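Local coordinates for protein-disulfide isomerase (Novosphingobium aromaticivorans, PDB 3GMF), which probably acts as a thiol-disulfide oxidoreductase or isomerase of the thioredoxin superfamily, the DsbA-like group, at residues A[23-34]-A[83-94]; A[62-70]-A[116-126]. All coordinates share one frame; numbering follows the deposited sequence.

Interaction 1 (A[23-34]-A[83-94]); sequences VSYTCPHCSHFE and HTAFMRSQAQWI
Gln-90 reaches across to the turn leading into the Cys-Pro-His-Cys sequence at the start of helix 28-46, the CxxC pattern known from thioredoxin-fold oxidoreductases, and its one amide nitrogen serves two carbonyls of that turn. NE2 gives a nearly straight bond (172°) to Cys-27 O at 3.0 Å and a more bent one to Tyr-25 O at 2.9 Å; in each the donor stands above the carbonyl plane. The extended Gln-90 chain, CG anti to the backbone N (chi1 -170°), carries the amide that far. One turn into the helix, Ser-31 OG donates to Met-87 O at 2.6 Å, where the two backbones come close. Met-87 bends at chi2 (-60°) and pushes its methyl CE under the turn, against Ser-24 O, Val-23 CG2 and Cys-30 CB, with its sulfur obliquely beside the Tyr-25 ring in a Met-aromatic contact. Farther out, Glu-34 OE2 lies 2.8 Å from Thr-84 OG1, whose proton may instead go to Phe-80 O. A water joins Glu-34 OE1 to His-83 NE2. Tyr-25 OH, bonded also to Thr-71 OG1, meets that imidazole at its edge, 2.7 Å from His-83 ND1, in a nearly straight hydrogen bond that either atom could donate.

Interaction 2 (A[62-70]-A[116-126]); sequences PIDMTVALI and RTRAIASDFRF
This is an apolar packing contact between helix 62-73 and helix 113-123 with the turn after it: Ile-63 and Thr-66 pack on Ile-120, and Ile-63 on Phe-124, in the run of helices between strands 51-57 and 171-174 of the thioredoxin fold, consistent with the helical insertion of DsbA-like proteins. The short axes run almost perpendicular, at 86°, and no direct hydrogen bond crosses. Thr-66 is the central knob, set into a hole formed by Thr-117, Ile-120, Ala-121 and Phe-126. Its CG2 lies anti to the backbone N, which leaves OG1 beside that N (chi1 -56°), and comes to the edge of the Phe-126 ring, 3.8 Å from Phe-126 CD2. Thr-66 OG1 donates to Pro-62 O at 2.8 Å, which also accepts the Thr-66 backbone N-H; Ile-120 CG2 rests against this OG1. With an alanine in its place, the Phe-126 edge and Ile-120 CG2 would probably lose their packing partner, and Pro-62 O one of its donors.

Ile-63 lays CG2 over the centre of the Phe-124 ring, a CH-pi contact 12° off the ring normal, while its CD1 reaches Phe-124 CZ at 3.5 Å. Farther along, Val-67 CG2 meets Phe-126 CZ at 3.5 Å. Phe-124 and Phe-126 flank the Schellman motif at Arg-125 that ends helix 113-123, and both are directed toward helix 62-73. Near Pro-62, whose CB packs on Ile-120 CD1 at 3.6 Å, a water donates to both Pro-62 O and Thr-117 OG1; that hydroxyl is also bonded to Phe-113 O. Leu-144 of helix 137-144 touches Thr-66, Thr-117 and Ala-121. With both threonine hydroxyls bonded to backbone carbonyls, methyl and ring surfaces join the two helices directly, and their polar link is the water.

Helix 62-73 belongs to interaction 2 and also touches interaction 1; the two centres are 14 Å apart. One side of the helix packs on 116-126, while Asp-64 and Val-67 meet the turn of interaction 1. Asp-64 takes probable hydrogen bonds from the turn, with Ser-24 OG at 2.6 Å from its OD2 and Tyr-25 N at 2.9 Å from its OD1. Val-67 CG1 comes within 3.4 Å of Tyr-25 CG. Trp-93 O also packs on Phe-124 CD1, 3.5 Å away. Interaction 1 holds the Cys-27/Cys-30 pair, probably the redox site; interaction 2 packs the helix that touches Ser-24 and Tyr-25, just before that pair.

Interaction 1 (A[23-34]-A[83-94])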
loop_
_atom_site.group_PDB
_atom_site.type_symbol
_atom_site.label_atom_id
_atom_site.label_comp_id
_atom_site.label_asym_id
_atom_site.label_seq_id
_atom_site.Cartn_x
_atom_site.Cartn_y
_atom_site.Cartn_z
ATOM N N VAL A 23 0.494 -5.436 0.434
ATOM C CA VAL A 23 1.409 -4.671 -0.434
ATOM C C VAL A 23 2.126 -3.581 0.364
ATOM O O VAL A 23 1.642 -3.126 1.400
ATOM C CB VAL A 23 0.703 -4.041 -1.674
ATOM C CG1 VAL A 23 0.058 -5.152 -2.570
ATOM C CG2 VAL A 23 -0.337 -2.993 -1.239
ATOM N N SER A 24 3.264 -3.141 -0.174
ATOM C CA SER A 24 4.120 -2.181 0.509
ATOM C C SER A 24 4.539 -1.100 -0.474
ATOM O O SER A 24 4.935 -1.429 -1.591
ATOM C CB SER A 24 5.365 -2.900 1.007
ATOM O OG SER A 24 6.412 -1.975 1.295
ATOM N N TYR A 25 4.481 0.168 -0.046
ATOM C CA TYR A 25 4.815 1.312 -0.955
ATOM C C TYR A 25 6.275 1.393 -1.369
ATOM O O TYR A 25 6.601 2.058 -2.356
ATOM C CB TYR A 25 4.366 2.658 -0.367
ATOM C CG TYR A 25 2.866 2.753 -0.218
ATOM C CD1 TYR A 25 2.048 2.856 -1.355
ATOM C CD2 TYR A 25 2.258 2.736 1.043
ATOM C CE1 TYR A 25 0.668 2.929 -1.244
ATOM C CE2 TYR A 25 0.833 2.810 1.171
ATOM C CZ TYR A 25 0.063 2.907 0.012
ATOM O OH TYR A 25 -1.307 2.975 0.122
ATOM N N THR A 26 7.157 0.744 -0.607
ATOM C CA THR A 26 8.609 0.821 -0.891
ATOM C C THR A 26 9.135 -0.400 -1.639
ATOM O O THR A 26 10.346 -0.540 -1.856
ATOM C CB THR A 26 9.430 1.035 0.390
ATOM O OG1 THR A 26 9.125 -0.008 1.346
ATOM C CG2 THR A 26 9.135 2.411 0.983
ATOM N N CYS A 27 8.223 -1.296 -2.015
ATOM C CA CYS A 27 8.590 -2.564 -2.654
ATOM C C CYS A 27 8.496 -2.442 -4.177
ATOM O O CYS A 27 7.443 -2.083 -4.714
ATOM C CB CYS A 27 7.662 -3.684 -2.134
ATOM S SG CYS A 27 7.780 -5.235 -3.052
ATOM N N PRO A 28 9.590 -2.756 -4.891
ATOM C CA PRO A 28 9.582 -2.625 -6.351
ATOM C C PRO A 28 8.647 -3.640 -7.010
ATOM O O PRO A 28 8.073 -3.366 -8.077
ATOM C CB PRO A 28 11.042 -2.925 -6.721
ATOM C CG PRO A 28 11.526 -3.838 -5.620
ATOM C CD PRO A 28 10.880 -3.274 -4.385
ATOM N N HIS A 29 8.469 -4.788 -6.363
ATOM C CA HIS A 29 7.561 -5.827 -6.876
ATOM C C HIS A 29 6.118 -5.369 -6.808
ATOM O O HIS A 29 5.337 -5.646 -7.711
ATOM C CB HIS A 29 7.744 -7.142 -6.114
ATOM C CG HIS A 29 9.147 -7.668 -6.133
ATOM N ND1 HIS A 29 9.817 -7.956 -7.302
ATOM C CD2 HIS A 29 9.995 -7.980 -5.126
ATOM C CE1 HIS A 29 11.021 -8.420 -7.014
ATOM N NE2 HIS A 29 11.154 -8.445 -5.701
ATOM N N CYS A 30 5.754 -4.650 -5.750
ATOM C CA CYS A 30 4.394 -4.126 -5.620
ATOM C C CYS A 30 4.094 -3.046 -6.651
ATOM O O CYS A 30 2.980 -2.996 -7.187
ATOM C CB CYS A 30 4.156 -3.563 -4.223
ATOM S SG CYS A 30 4.121 -4.875 -2.993
ATOM N N SER A 31 5.082 -2.187 -6.922
ATOM C CA SER A 31 4.931 -1.182 -7.981
ATOM C C SER A 31 4.705 -1.846 -9.338
ATOM O O SER A 31 3.719 -1.545 -10.027
ATOM C CB SER A 31 6.139 -0.249 -8.034
ATOM O OG SER A 31 6.009 0.659 -9.124
ATOM N N HIS A 32 5.608 -2.755 -9.704
ATOM C CA HIS A 32 5.467 -3.539 -10.928
ATOM C C HIS A 32 4.130 -4.281 -10.977
ATOM O O HIS A 32 3.460 -4.276 -12.015
ATOM C CB HIS A 32 6.653 -4.505 -11.081
ATOM C CG HIS A 32 6.673 -5.257 -12.378
ATOM N ND1 HIS A 32 6.618 -4.633 -13.607
ATOM C CD2 HIS A 32 6.770 -6.583 -12.635
ATOM C CE1 HIS A 32 6.666 -5.544 -14.564
ATOM N NE2 HIS A 32 6.763 -6.734 -14.001
ATOM N N PHE A 33 3.719 -4.881 -9.859
ATOM C CA PHE A 33 2.439 -5.606 -9.819
ATOM C C PHE A 33 1.235 -4.694 -10.082
ATOM O O PHE A 33 0.318 -5.068 -10.814
ATOM C CB PHE A 33 2.250 -6.343 -8.483
ATOM C CG PHE A 33 0.869 -6.884 -8.290
ATOM C CD1 PHE A 33 0.461 -8.045 -8.958
ATOM C CD2 PHE A 33 -0.028 -6.244 -7.444
ATOM C CE1 PHE A 33 -0.839 -8.550 -8.785
ATOM C CE2 PHE A 33 -1.327 -6.742 -7.271
ATOM C CZ PHE A 33 -1.728 -7.894 -7.959
ATOM N N GLU A 34 1.239 -3.515 -9.475
ATOM C CA GLU A 34 0.160 -2.544 -9.693
ATOM C C GLU A 34 0.021 -2.150 -11.174
ATOM O O GLU A 34 -1.081 -2.144 -11.708
ATOM C CB GLU A 34 0.351 -1.293 -8.830
ATOM C CG GLU A 34 -0.880 -0.368 -8.819
ATOM C CD GLU A 34 -2.052 -0.913 -8.005
ATOM O OE1 GLU A 34 -2.062 -2.108 -7.606
ATOM O OE2 GLU A 34 -2.984 -0.123 -7.754
ATOM N N HIS A 83 -3.377 5.612 -3.670
ATOM C CA HIS A 83 -2.626 4.358 -3.545
ATOM C C HIS A 83 -2.023 3.947 -4.888
ATOM O O HIS A 83 -0.833 3.660 -4.970
ATOM C CB HIS A 83 -3.544 3.258 -2.988
ATOM C CG HIS A 83 -2.941 1.882 -2.998
ATOM N ND1 HIS A 83 -2.122 1.420 -1.985
ATOM C CD2 HIS A 83 -3.047 0.867 -3.887
ATOM C CE1 HIS A 83 -1.743 0.183 -2.261
ATOM N NE2 HIS A 83 -2.302 -0.179 -3.405
ATOM N N THR A 84 -2.836 3.955 -5.950
ATOM C CA THR A 84 -2.363 3.592 -7.289
ATOM C C THR A 84 -1.289 4.563 -7.780
ATOM O O THR A 84 -0.295 4.126 -8.373
ATOM C CB THR A 84 -3.557 3.463 -8.306
ATOM O OG1 THR A 84 -4.315 2.290 -7.978
ATOM C CG2 THR A 84 -3.067 3.342 -9.736
ATOM N N ALA A 85 -1.479 5.858 -7.505
ATOM C CA ALA A 85 -0.511 6.897 -7.890
ATOM C C ALA A 85 0.872 6.681 -7.253
ATOM O O ALA A 85 1.885 6.664 -7.958
ATOM C CB ALA A 85 -1.040 8.298 -7.564
ATOM N N PHE A 86 0.903 6.476 -5.937
ATOM C CA PHE A 86 2.175 6.131 -5.266
ATOM C C PHE A 86 2.828 4.883 -5.825
ATOM O O PHE A 86 4.061 4.845 -5.985
ATOM C CB PHE A 86 2.003 5.990 -3.756
ATOM C CG PHE A 86 2.051 7.289 -3.013
ATOM C CD1 PHE A 86 3.263 7.956 -2.802
ATOM C CD2 PHE A 86 0.872 7.846 -2.498
ATOM C CE1 PHE A 86 3.297 9.149 -2.080
ATOM C CE2 PHE A 86 0.885 9.031 -1.789
ATOM C CZ PHE A 86 2.103 9.705 -1.585
ATOM N N MET A 87 2.016 3.864 -6.128
ATOM C CA MET A 87 2.557 2.619 -6.670
ATOM C C MET A 87 3.032 2.783 -8.109
ATOM O O MET A 87 4.151 2.385 -8.436
ATOM C CB MET A 87 1.542 1.476 -6.587
ATOM C CG MET A 87 1.357 0.902 -5.200
ATOM S SD MET A 87 2.863 0.201 -4.417
ATOM C CE MET A 87 2.033 -0.614 -3.068
ATOM N N ARG A 88 2.182 3.360 -8.967
ATOM C CA ARG A 88 2.552 3.575 -10.367
ATOM C C ARG A 88 3.728 4.529 -10.542
ATOM O O ARG A 88 4.578 4.314 -11.416
ATOM C CB ARG A 88 1.352 4.071 -11.196
ATOM C CG ARG A 88 0.349 2.976 -11.478
ATOM C CD ARG A 88 -0.681 3.461 -12.508
ATOM N NE ARG A 88 -1.409 2.343 -13.097
ATOM C CZ ARG A 88 -1.057 1.737 -14.230
ATOM N NH1 ARG A 88 -1.779 0.725 -14.693
ATOM N NH2 ARG A 88 0.013 2.141 -14.901
ATOM N N SER A 89 3.809 5.556 -9.703
ATOM C CA SER A 89 4.868 6.555 -9.845
ATOM C C SER A 89 6.038 6.323 -8.888
ATOM O O SER A 89 6.830 7.240 -8.642
ATOM C CB SER A 89 4.316 7.973 -9.672
ATOM O OG SER A 89 4.021 8.241 -8.315
ATOM N N GLN A 90 6.153 5.100 -8.359
ATOM C CA GLN A 90 7.226 4.775 -7.409
ATOM C C GLN A 90 8.616 5.202 -7.869
ATOM O O GLN A 90 9.347 5.827 -7.100
ATOM C CB GLN A 90 7.246 3.287 -7.089
ATOM C CG GLN A 90 8.172 2.922 -5.924
ATOM C CD GLN A 90 8.293 1.439 -5.780
ATOM O OE1 GLN A 90 8.991 0.787 -6.556
ATOM N NE2 GLN A 90 7.571 0.876 -4.819
ATOM N N ALA A 91 8.971 4.891 -9.118
ATOM C CA ALA A 91 10.304 5.253 -9.636
ATOM C C ALA A 91 10.577 6.759 -9.586
ATOM O O ALA A 91 11.722 7.175 -9.408
ATOM C CB ALA A 91 10.521 4.705 -11.038
ATOM N N GLN A 92 9.521 7.565 -9.686
ATOM C CA GLN A 92 9.641 9.020 -9.634
ATOM C C GLN A 92 9.923 9.570 -8.237
ATOM O O GLN A 92 10.570 10.618 -8.124
ATOM C CB GLN A 92 8.403 9.741 -10.216
ATOM C CG GLN A 92 7.601 9.019 -11.317
ATOM C CD GLN A 92 8.446 8.440 -12.447
ATOM O OE1 GLN A 92 9.297 9.120 -13.027
ATOM N NE2 GLN A 92 8.196 7.169 -12.770
ATOM N N TRP A 93 9.430 8.909 -7.179
ATOM C CA TRP A 93 9.602 9.453 -5.830
ATOM C C TRP A 93 10.590 8.694 -4.946
ATOM O O TRP A 93 11.062 9.241 -3.955
ATOM C CB TRP A 93 8.265 9.659 -5.062
ATOM C CG TRP A 93 7.460 8.380 -4.808
ATOM C CD1 TRP A 93 6.404 7.924 -5.552
ATOM C CD2 TRP A 93 7.651 7.414 -3.756
ATOM N NE1 TRP A 93 5.914 6.748 -5.025
ATOM C CE2 TRP A 93 6.675 6.397 -3.941
ATOM C CE3 TRP A 93 8.557 7.300 -2.688
ATOM C CZ2 TRP A 93 6.574 5.283 -3.091
ATOM C CZ3 TRP A 93 8.459 6.189 -1.844
ATOM C CH2 TRP A 93 7.473 5.197 -2.055
ATOM N N ILE A 94 10.921 7.464 -5.308
ATOM C CA ILE A 94 11.662 6.611 -4.334
ATOM C C ILE A 94 13.193 6.780 -4.418
ATOM O O ILE A 94 13.948 6.159 -3.660
ATOM C CB ILE A 94 11.227 5.120 -4.434
ATOM C CG1 ILE A 94 11.430 4.383 -3.099
ATOM C CG2 ILE A 94 11.938 4.421 -5.579
ATOM C CD1 ILE A 94 10.746 3.022 -3.014
HETATM O O HOH W 1 -2.251 -2.694 -4.639
#

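Interaction 2 (A[62-70]-A[116-126])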
loop_
_atom_site.group_PDB
_atom_site.type_symbol
_atom_site.label_atom_id
_atom_site.label_comp_id
_atom_site.label_asym_id
_atom_site.label_seq_id
_atom_site.Cartn_x
_atom_site.Cartn_y
_atom_site.Cartn_z
ATOM N N PRO A 62 9.840 2.762 7.824
ATOM C CA PRO A 62 9.221 4.048 8.134
ATOM C C PRO A 62 8.913 4.910 6.894
ATOM O O PRO A 62 8.103 5.823 7.000
ATOM C CB PRO A 62 10.258 4.744 9.041
ATOM C CG PRO A 62 11.192 3.666 9.454
ATOM C CD PRO A 62 11.223 2.680 8.331
ATOM N N ILE A 63 9.584 4.648 5.770
ATOM C CA ILE A 63 9.268 5.371 4.511
ATOM C C ILE A 63 7.885 4.931 3.989
ATOM O O ILE A 63 7.005 5.758 3.690
ATOM C CB ILE A 63 10.349 5.148 3.460
ATOM C CG1 ILE A 63 11.689 5.672 3.981
ATOM C CG2 ILE A 63 10.043 5.946 2.153
ATOM C CD1 ILE A 63 12.862 5.062 3.230
ATOM N N ASP A 64 7.715 3.616 3.908
ATOM C CA ASP A 64 6.408 2.953 3.692
ATOM C C ASP A 64 5.332 3.509 4.637
ATOM O O ASP A 64 4.245 3.900 4.193
ATOM C CB ASP A 64 6.608 1.452 3.943
ATOM C CG ASP A 64 5.533 0.581 3.297
ATOM O OD1 ASP A 64 4.581 1.096 2.659
ATOM O OD2 ASP A 64 5.662 -0.658 3.442
ATOM N N MET A 65 5.656 3.556 5.934
ATOM C CA MET A 65 4.730 4.091 6.951
ATOM C C MET A 65 4.296 5.514 6.600
ATOM O O MET A 65 3.124 5.851 6.730
ATOM C CB MET A 65 5.348 4.070 8.361
ATOM C CG MET A 65 4.338 4.530 9.444
ATOM S SD MET A 65 2.775 3.558 9.623
ATOM C CE MET A 65 3.431 2.300 10.729
ATOM N N THR A 66 5.260 6.345 6.189
ATOM C CA THR A 66 4.971 7.752 5.852
ATOM C C THR A 66 3.983 7.833 4.684
ATOM O O THR A 66 3.005 8.576 4.741
ATOM C CB THR A 66 6.275 8.518 5.536
ATOM O OG1 THR A 66 7.177 8.418 6.645
ATOM C CG2 THR A 66 5.991 10.023 5.234
ATOM N N VAL A 67 4.233 7.053 3.632
ATOM C CA VAL A 67 3.285 6.989 2.504
ATOM C C VAL A 67 1.898 6.466 2.930
ATOM O O VAL A 67 0.860 7.021 2.541
ATOM C CB VAL A 67 3.846 6.149 1.368
ATOM C CG1 VAL A 67 2.841 6.099 0.244
ATOM C CG2 VAL A 67 5.149 6.770 0.884
ATOM N N ALA A 68 1.890 5.423 3.762
ATOM C CA ALA A 68 0.641 4.827 4.232
ATOM C C ALA A 68 -0.154 5.779 5.130
ATOM O O ALA A 68 -1.378 5.763 5.109
ATOM C CB ALA A 68 0.896 3.483 4.932
ATOM N N LEU A 69 0.530 6.638 5.882
ATOM C CA LEU A 69 -0.205 7.673 6.623
ATOM C C LEU A 69 -0.966 8.570 5.665
ATOM O O LEU A 69 -2.149 8.842 5.895
ATOM C CB LEU A 69 0.712 8.490 7.537
ATOM C CG LEU A 69 1.204 7.713 8.761
ATOM C CD1 LEU A 69 2.477 8.401 9.296
ATOM C CD2 LEU A 69 0.094 7.527 9.832
ATOM N N ILE A 70 -0.323 8.964 4.571
ATOM C CA ILE A 70 -0.932 9.850 3.576
ATOM C C ILE A 70 -2.139 9.171 2.930
ATOM O O ILE A 70 -3.250 9.709 2.986
ATOM C CB ILE A 70 0.070 10.332 2.512
ATOM C CG1 ILE A 70 1.282 11.034 3.163
ATOM C CG2 ILE A 70 -0.610 11.259 1.499
ATOM C CD1 ILE A 70 2.447 11.292 2.195
ATOM N N ARG A 116 11.094 11.627 12.760
ATOM C CA ARG A 116 11.499 10.815 11.638
ATOM C C ARG A 116 10.540 10.918 10.453
ATOM O O ARG A 116 10.973 10.942 9.352
ATOM C CB ARG A 116 11.783 9.383 12.074
ATOM C CG ARG A 116 10.607 8.519 12.313
ATOM C CD ARG A 116 10.994 7.127 12.763
ATOM N NE ARG A 116 11.692 7.046 14.030
ATOM C CZ ARG A 116 12.293 5.955 14.468
ATOM N NH1 ARG A 116 12.894 5.966 15.602
ATOM N NH2 ARG A 116 12.325 4.874 13.746
ATOM N N THR A 117 9.245 11.013 10.713
ATOM C CA THR A 117 8.240 11.107 9.656
ATOM C C THR A 117 8.396 12.418 8.871
ATOM O O THR A 117 8.315 12.433 7.641
ATOM C CB THR A 117 6.806 10.936 10.237
ATOM O OG1 THR A 117 6.707 9.627 10.837
ATOM C CG2 THR A 117 5.742 11.048 9.168
ATOM N N ARG A 118 8.662 13.493 9.608
ATOM C CA ARG A 118 8.916 14.798 9.010
ATOM C C ARG A 118 10.198 14.793 8.169
ATOM O O ARG A 118 10.195 15.348 7.074
ATOM C CB ARG A 118 8.959 15.885 10.081
ATOM C CG ARG A 118 7.573 16.356 10.521
ATOM C CD ARG A 118 7.660 17.663 11.322
ATOM N NE ARG A 118 7.782 17.428 12.761
ATOM C CZ ARG A 118 8.924 17.471 13.448
ATOM N NH1 ARG A 118 8.915 17.236 14.754
ATOM N NH2 ARG A 118 10.076 17.748 12.841
ATOM N N ALA A 119 11.255 14.141 8.667
ATOM C CA ALA A 119 12.544 14.030 7.954
ATOM C C ALA A 119 12.379 13.269 6.650
ATOM O O ALA A 119 12.898 13.667 5.593
ATOM C CB ALA A 119 13.588 13.347 8.831
ATOM N N ILE A 120 11.634 12.164 6.722
ATOM C CA ILE A 120 11.371 11.356 5.544
ATOM C C ILE A 120 10.545 12.131 4.509
ATOM O O ILE A 120 10.865 12.122 3.311
ATOM C CB ILE A 120 10.656 10.045 5.932
ATOM C CG1 ILE A 120 11.634 9.138 6.675
ATOM C CG2 ILE A 120 10.126 9.320 4.694
ATOM C CD1 ILE A 120 10.953 7.894 7.342
ATOM N N ALA A 121 9.477 12.767 4.974
ATOM C CA ALA A 121 8.596 13.521 4.067
ATOM C C ALA A 121 9.397 14.628 3.365
ATOM O O ALA A 121 9.162 14.931 2.191
ATOM C CB ALA A 121 7.447 14.091 4.807
ATOM N N SER A 122 10.346 15.212 4.097
ATOM C CA SER A 122 11.246 16.204 3.523
ATOM C C SER A 122 12.184 15.603 2.474
ATOM O O SER A 122 12.213 16.054 1.314
ATOM C CB SER A 122 12.051 16.902 4.615
ATOM O OG SER A 122 12.786 17.976 4.058
ATOM N N ASP A 123 12.931 14.572 2.871
ATOM C CA ASP A 123 13.879 13.903 1.976
ATOM C C ASP A 123 13.249 13.340 0.715
ATOM O O ASP A 123 13.876 13.357 -0.347
ATOM C CB ASP A 123 14.625 12.770 2.690
ATOM C CG ASP A 123 15.576 13.261 3.767
ATOM O OD1 ASP A 123 15.837 14.482 3.891
ATOM O OD2 ASP A 123 16.086 12.399 4.500
ATOM N N PHE A 124 12.019 12.826 0.829
ATOM C CA PHE A 124 11.336 12.197 -0.299
ATOM C C PHE A 124 10.420 13.159 -1.050
ATOM O O PHE A 124 9.760 12.774 -2.014
ATOM C CB PHE A 124 10.608 10.919 0.143
ATOM C CG PHE A 124 11.543 9.767 0.402
ATOM C CD1 PHE A 124 11.784 8.831 -0.595
ATOM C CD2 PHE A 124 12.206 9.645 1.634
ATOM C CE1 PHE A 124 12.662 7.752 -0.383
ATOM C CE2 PHE A 124 13.083 8.598 1.856
ATOM C CZ PHE A 124 13.310 7.642 0.850
ATOM N N ARG A 125 10.433 14.420 -0.610
ATOM C CA ARG A 125 9.704 15.502 -1.279
ATOM C C ARG A 125 8.199 15.250 -1.390
ATOM O O ARG A 125 7.575 15.494 -2.434
ATOM C CB ARG A 125 10.325 15.810 -2.652
ATOM C CG ARG A 125 11.690 16.495 -2.582
ATOM C CD ARG A 125 12.357 16.558 -3.967
ATOM N NE ARG A 125 11.412 16.881 -5.044
ATOM C CZ ARG A 125 11.035 18.111 -5.399
ATOM N NH1 ARG A 125 11.511 19.183 -4.770
ATOM N NH2 ARG A 125 10.168 18.271 -6.392
ATOM N N PHE A 126 7.619 14.750 -0.298
ATOM C CA PHE A 126 6.195 14.406 -0.294
ATOM C C PHE A 126 5.276 15.647 -0.230
ATOM O O PHE A 126 4.114 15.601 -0.643
ATOM C CB PHE A 126 5.907 13.430 0.855
ATOM C CG PHE A 126 6.418 12.032 0.602
ATOM C CD1 PHE A 126 6.616 11.562 -0.697
ATOM C CD2 PHE A 126 6.660 11.164 1.675
ATOM C CE1 PHE A 126 7.069 10.240 -0.938
ATOM C CE2 PHE A 126 7.102 9.859 1.455
ATOM C CZ PHE A 126 7.311 9.393 0.140
HETATM O O HOH W 2 7.682 7.027 9.866
#